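Local coordinates for protein polyprenyl synthetase (PDB 6KD7) that probably acts as a magnesium-dependent geranylgeranyl pyrophosphate synthase, a prenyltransferase that lengthens isoprenoid diphosphate chains, at residues Leu35-Lys40 with Asp86-Lys91; Leu42-Thr47 with Ile66-Phe71. All coordinates share one frame; numbering follows the deposited sequence.

Interaction 1: Leu35-Lys40 with Asp86-Lys91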
loop_
_atom_site.group_PDB
_atom_site.type_symbol
_atom_site.label_atom_id
_atom_site.label_comp_id
_atom_site.label_asym_id
_atom_site.label_seq_id
_atom_site.Cartn_x
_atom_site.Cartn_y
_atom_site.Cartn_z
ATOM N N LEU A 35 -1.631 -20.406 25.794
ATOM C CA LEU A 35 -1.226 -21.427 26.807
ATOM C C LEU A 35 -1.666 -22.820 26.372
ATOM O O LEU A 35 -1.184 -23.746 26.962
ATOM C CB LEU A 35 -1.818 -21.077 28.168
ATOM C CG LEU A 35 -1.232 -19.812 28.792
ATOM C CD1 LEU A 35 -1.975 -19.469 30.064
ATOM C CD2 LEU A 35 0.268 -19.979 29.037
ATOM N N ASP A 36 -2.513 -22.936 25.353
ATOM C CA ASP A 36 -3.038 -24.221 24.869
ATOM C C ASP A 36 -2.342 -24.659 23.580
ATOM O O ASP A 36 -2.917 -25.477 22.904
ATOM C CB ASP A 36 -4.539 -24.092 24.641
ATOM C CG ASP A 36 -5.235 -25.434 24.502
ATOM O OD1 ASP A 36 -4.715 -26.426 25.016
ATOM O OD2 ASP A 36 -6.281 -25.464 23.865
ATOM N N LEU A 37 -1.157 -24.180 23.254
ATOM C CA LEU A 37 -0.500 -24.585 21.991
ATOM C C LEU A 37 0.397 -25.795 22.241
ATOM O O LEU A 37 1.025 -26.255 21.289
ATOM C CB LEU A 37 0.302 -23.432 21.400
ATOM C CG LEU A 37 -0.516 -22.195 21.001
ATOM C CD1 LEU A 37 0.354 -21.181 20.280
ATOM C CD2 LEU A 37 -1.713 -22.537 20.139
ATOM N N GLY A 38 0.484 -26.282 23.479
ATOM C CA GLY A 38 1.181 -27.550 23.763
ATOM C C GLY A 38 2.700 -27.485 23.734
ATOM O O GLY A 38 3.290 -26.415 23.935
ATOM N N GLY A 39 3.321 -28.653 23.589
ATOM C CA GLY A 39 4.779 -28.853 23.705
ATOM C C GLY A 39 5.252 -29.321 25.089
ATOM O O GLY A 39 4.438 -29.771 25.931
ATOM N N LYS A 40 6.557 -29.176 25.312
ATOM C CA LYS A 40 7.312 -29.854 26.391
ATOM C C LYS A 40 7.183 -29.089 27.713
ATOM O O LYS A 40 7.320 -29.765 28.707
ATOM C CB LYS A 40 8.774 -30.072 25.979
ATOM C CG LYS A 40 9.048 -31.391 25.236
ATOM C CD LYS A 40 10.501 -31.599 24.757
ATOM C CE LYS A 40 11.571 -31.016 25.676
ATOM N NZ LYS A 40 11.907 -29.594 25.374
ATOM N N ASP A 86 3.698 -15.603 11.503
ATOM C CA ASP A 86 2.299 -15.931 11.135
ATOM C C ASP A 86 1.796 -17.138 11.916
ATOM O O ASP A 86 0.607 -17.195 12.232
ATOM C CB ASP A 86 2.198 -16.155 9.633
ATOM C CG ASP A 86 2.376 -14.883 8.804
ATOM O OD1 ASP A 86 2.207 -13.705 9.326
ATOM O OD2 ASP A 86 2.713 -15.071 7.657
ATOM N N LEU A 87 2.666 -18.074 12.216
ATOM C CA LEU A 87 2.267 -19.328 12.882
ATOM C C LEU A 87 3.178 -19.574 14.098
ATOM O O LEU A 87 4.348 -19.189 14.070
ATOM C CB LEU A 87 2.437 -20.490 11.891
ATOM C CG LEU A 87 1.448 -20.593 10.731
ATOM C CD1 LEU A 87 1.669 -21.906 9.987
ATOM C CD2 LEU A 87 0.001 -20.507 11.146
ATOM N N ARG A 88 2.612 -20.222 15.109
ATOM C CA ARG A 88 3.346 -20.742 16.282
ATOM C C ARG A 88 2.815 -22.158 16.512
ATOM O O ARG A 88 1.619 -22.284 16.683
ATOM C CB ARG A 88 3.145 -19.856 17.511
ATOM C CG ARG A 88 3.680 -20.465 18.800
ATOM C CD ARG A 88 3.973 -19.429 19.864
ATOM N NE ARG A 88 5.001 -18.508 19.443
ATOM C CZ ARG A 88 6.288 -18.754 19.545
ATOM N NH1 ARG A 88 6.691 -19.894 20.062
ATOM N NH2 ARG A 88 7.168 -17.865 19.138
ATOM N N ARG A 89 3.677 -23.160 16.484
ATOM C CA ARG A 89 3.239 -24.550 16.769
ATOM C C ARG A 89 2.067 -24.964 15.870
ATOM O O ARG A 89 1.141 -25.580 16.364
ATOM C CB ARG A 89 2.986 -24.739 18.264
ATOM C CG ARG A 89 4.233 -24.523 19.106
ATOM C CD ARG A 89 4.101 -25.060 20.508
ATOM N NE ARG A 89 3.892 -26.493 20.477
ATOM C CZ ARG A 89 4.862 -27.386 20.536
ATOM N NH1 ARG A 89 6.119 -26.990 20.636
ATOM N NH2 ARG A 89 4.570 -28.669 20.489
ATOM N N GLY A 90 2.111 -24.562 14.607
ATOM C CA GLY A 90 1.159 -24.989 13.585
ATOM C C GLY A 90 -0.136 -24.228 13.642
ATOM O O GLY A 90 -1.042 -24.611 12.884
ATOM N N LYS A 91 -0.242 -23.213 14.502
ATOM C CA LYS A 91 -1.498 -22.445 14.665
ATOM C C LYS A 91 -1.206 -20.960 14.456
ATOM O O LYS A 91 -0.023 -20.553 14.514
ATOM C CB LYS A 91 -2.148 -22.698 16.015
ATOM C CG LYS A 91 -2.605 -24.129 16.244
ATOM C CD LYS A 91 -3.770 -24.208 17.238
ATOM C CE LYS A 91 -4.415 -25.577 17.264
ATOM N NZ LYS A 91 -3.416 -26.622 16.926
HETATM O O HOH W 1 -0.361 -26.251 18.631
#

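Interaction 2: Leu42-Thr47 with Ile66-Phe71. With PPV (pyrophosphate), chain B.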
loop_
_atom_site.group_PDB
_atom_site.type_symbol
_atom_site.label_atom_id
_atom_site.label_comp_id
_atom_site.label_asym_id
_atom_site.label_seq_id
_atom_site.Cartn_x
_atom_site.Cartn_y
_atom_site.Cartn_z
ATOM N N LEU A 42 9.208 -27.208 29.144
ATOM C CA LEU A 42 10.530 -27.361 29.787
ATOM C C LEU A 42 10.646 -26.384 30.957
ATOM O O LEU A 42 11.129 -26.786 32.037
ATOM C CB LEU A 42 11.608 -27.084 28.733
ATOM C CG LEU A 42 13.018 -26.726 29.215
ATOM C CD1 LEU A 42 13.783 -27.994 29.559
ATOM C CD2 LEU A 42 13.817 -25.919 28.168
ATOM N N ARG A 43 10.348 -25.104 30.753
ATOM C CA ARG A 43 10.752 -24.077 31.756
ATOM C C ARG A 43 10.003 -24.288 33.068
ATOM O O ARG A 43 10.602 -24.450 34.114
ATOM C CB ARG A 43 10.606 -22.698 31.120
ATOM C CG ARG A 43 11.678 -22.428 30.072
ATOM C CD ARG A 43 11.327 -21.173 29.309
ATOM N NE ARG A 43 12.293 -20.984 28.255
ATOM C CZ ARG A 43 12.247 -21.682 27.163
ATOM N NH1 ARG A 43 13.124 -21.485 26.223
ATOM N NH2 ARG A 43 11.298 -22.573 26.984
ATOM N N PRO A 44 8.667 -24.377 33.088
ATOM C CA PRO A 44 7.974 -24.603 34.345
ATOM C C PRO A 44 8.417 -25.906 35.038
ATOM O O PRO A 44 8.501 -25.915 36.215
ATOM C CB PRO A 44 6.495 -24.632 33.952
ATOM C CG PRO A 44 6.487 -24.786 32.457
ATOM C CD PRO A 44 7.782 -24.193 31.962
ATOM N N LEU A 45 8.701 -26.957 34.275
ATOM C CA LEU A 45 9.089 -28.275 34.830
ATOM C C LEU A 45 10.458 -28.165 35.463
ATOM O O LEU A 45 10.661 -28.871 36.398
ATOM C CB LEU A 45 9.064 -29.372 33.758
ATOM C CG LEU A 45 7.691 -29.612 33.127
ATOM C CD1 LEU A 45 7.686 -30.856 32.284
ATOM C CD2 LEU A 45 6.590 -29.689 34.161
ATOM N N LEU A 46 11.340 -27.286 35.023
ATOM C CA LEU A 46 12.629 -27.071 35.727
ATOM C C LEU A 46 12.355 -26.579 37.169
ATOM O O LEU A 46 13.090 -27.013 38.086
ATOM C CB LEU A 46 13.504 -26.077 34.962
ATOM C CG LEU A 46 14.100 -26.585 33.647
ATOM C CD1 LEU A 46 14.750 -25.452 32.866
ATOM C CD2 LEU A 46 15.098 -27.696 33.875
ATOM N N THR A 47 11.363 -25.702 37.354
ATOM C CA THR A 47 10.977 -25.104 38.650
ATOM C C THR A 47 10.540 -26.255 39.578
ATOM O O THR A 47 11.141 -26.365 40.686
ATOM C CB THR A 47 9.937 -23.987 38.456
ATOM O OG1 THR A 47 10.554 -22.924 37.715
ATOM C CG2 THR A 47 9.437 -23.468 39.787
ATOM N N ILE A 66 3.987 -21.937 37.174
ATOM C CA ILE A 66 2.985 -21.339 36.275
ATOM C C ILE A 66 3.401 -19.899 35.935
ATOM O O ILE A 66 3.277 -19.543 34.746
ATOM C CB ILE A 66 1.609 -21.428 36.904
ATOM C CG1 ILE A 66 1.213 -22.899 37.034
ATOM C CG2 ILE A 66 0.593 -20.619 36.091
ATOM C CD1 ILE A 66 -0.109 -23.111 37.761
ATOM N N ALA A 67 3.965 -19.125 36.875
ATOM C CA ALA A 67 4.453 -17.757 36.576
ATOM C C ALA A 67 5.483 -17.840 35.442
ATOM O O ALA A 67 5.499 -16.988 34.534
ATOM C CB ALA A 67 5.092 -17.091 37.777
ATOM N N VAL A 68 6.407 -18.765 35.579
ATOM C CA VAL A 68 7.487 -18.942 34.594
ATOM C C VAL A 68 6.870 -19.161 33.198
ATOM O O VAL A 68 7.331 -18.534 32.255
ATOM C CB VAL A 68 8.412 -20.073 35.031
ATOM C CG1 VAL A 68 9.221 -20.634 33.886
ATOM C CG2 VAL A 68 9.330 -19.581 36.114
ATOM N N GLU A 69 5.895 -20.043 33.080
ATOM C CA GLU A 69 5.277 -20.400 31.794
ATOM C C GLU A 69 4.487 -19.185 31.293
ATOM O O GLU A 69 4.486 -18.955 30.075
ATOM C CB GLU A 69 4.378 -21.629 31.945
ATOM C CG GLU A 69 3.633 -22.058 30.668
ATOM C CD GLU A 69 4.537 -22.695 29.619
ATOM O OE1 GLU A 69 5.776 -22.741 29.800
ATOM O OE2 GLU A 69 3.986 -23.140 28.622
ATOM N N VAL A 70 3.768 -18.496 32.173
ATOM C CA VAL A 70 2.977 -17.325 31.731
ATOM C C VAL A 70 3.958 -16.274 31.214
ATOM O O VAL A 70 3.737 -15.752 30.115
ATOM C CB VAL A 70 2.071 -16.812 32.833
ATOM C CG1 VAL A 70 1.435 -15.491 32.463
ATOM C CG2 VAL A 70 0.994 -17.849 33.122
ATOM N N PHE A 71 5.073 -16.098 31.908
ATOM C CA PHE A 71 6.103 -15.121 31.525
ATOM C C PHE A 71 6.630 -15.491 30.153
ATOM O O PHE A 71 6.651 -14.621 29.267
ATOM C CB PHE A 71 7.264 -15.028 32.520
ATOM C CG PHE A 71 8.367 -14.161 32.006
ATOM C CD1 PHE A 71 8.228 -12.784 31.986
ATOM C CD2 PHE A 71 9.492 -14.708 31.462
ATOM C CE1 PHE A 71 9.216 -11.978 31.436
ATOM C CE2 PHE A 71 10.483 -13.906 30.912
ATOM C CZ PHE A 71 10.340 -12.545 30.899
HETATM O O11 PPV B . 11.609 -23.478 22.056
HETATM P P1 PPV B . 11.222 -23.764 23.466
HETATM O O21 PPV B . 12.158 -23.138 24.426
HETATM O O31 PPV B . 11.065 -25.227 23.711
HETATM O OPP PPV B . 9.768 -23.050 23.750
HETATM P P2 PPV B . 8.186 -23.339 23.477
HETATM O O12 PPV B . 7.936 -23.028 22.048
HETATM O O22 PPV B . 7.974 -24.794 23.772
HETATM O O32 PPV B . 7.383 -22.471 24.382
#

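Interaction 1: Leu35-Lys40 with Asp86-Lys91
L37 lies against the turn R88-K91, and its two methyls touch different arms of that turn. CD1 packs on the aliphatic part of R88, 3.7 Å from CG, the side chains crossing at about a right angle. CD2 of L37 comes within 3.9 Å of CD of K91, whose chain runs past it in the opposite direction. R89 carries the polar contact. Its chain leaves the backbone toward the loop and bends at chi3 (62°), which brings NE to the carbonyl O of L37 for a 3.0 Å hydrogen bond. The N-H...O angle is 135°, and the donor sits above the carbonyl plane. The same oxygen accepts a hydrogen bond from a water that also donates to R89 O, at 2.8 Å, so two donors hold L37 O. One face of the guanidinium is covered near its rim by G38 O and by CA of G39, 3.2 Å from R89 NH2; lacking a side chain, G39 allows this close approach. A two-residue type I' turn with two R88-K91 backbone hydrogen bonds joins strands 87-88 and 91-92 in a beta hairpin, while G38 and G39 open the GGKxxRP sequence. The two adjacent arginines divide the work: R89 reaches the loop, while R88, salt-bridged to D80, brings its positive charge near the pyrophosphate and probably favours its binding.

Interaction 2: Leu42-Thr47 with Ile66-Phe71
R43 and P44, the last two residues of the GGKxxRP motif of polyprenyl synthases, pack against V68 and E69 where the diphosphate pocket meets the helical core. Helices 42-54 and 58-82 run nearly antiparallel here, their local axes 8.0 Å apart at an angle of 159°, closest at P44 and E69, whose CA atoms are 5.6 Å apart. V68 points into the interface and spreads its methyls along the partner helix. CG1, anti to the backbone N (chi1 160°), meets CB of R43 at 3.7 Å and also reaches the ring of P44, while CG2 lies 3.9 Å from OG1 of T47. That hydroxyl is hydrogen-bonded to the carbonyl of A176 in helix 158-183. In E69, a bend at chi2 (72°) sets the carboxylate beside the CG-CD edge of the proline ring, OE1 3.3 Å from P44 CD. Its other oxygen, OE2, forms a salt bridge with R41, which fixes the carboxylate in this buried setting. R43 shares the interface only through the base of its side chain. Beyond CB the chain extends away from helix 58-82, and both terminal nitrogens donate to a single pyrophosphate oxygen, O21, NH1 at 2.6 Å and NH2 at 2.8 Å. The P1 atom lies in the guanidinium plane, an edge-on grip on the phosphate. The antiparallel helix packing belongs to the all-helical isoprenoid synthase fold, and the arginine of GGKxxRP at the diphosphate site is a feature of the FPP/GGPP synthase family.

How the interactions relate
Interactions 1 and 2 approach the bound pyrophosphate from two directions, their centres 16 Å apart. The GGKxxRP motif runs from one to the other: its glycines lie against R89 in interaction 1 and its final R-P pair belongs to interaction 2. Between them, R41 bonds to L35 O and to the carboxylate of E69, tying the loop to helix 58-82. The contacts also touch directly, K40 O lying 3.8 Å from L45 CD1 and L35 CD2 4.3 Å from E69 CG. R43 meets the P1 end of the ligand, whereas R88 lies nearer the P2 end, its side chain within about 4 Å of the pyrophosphate at nearest atoms, and within about 3 Å of a magnesium ion.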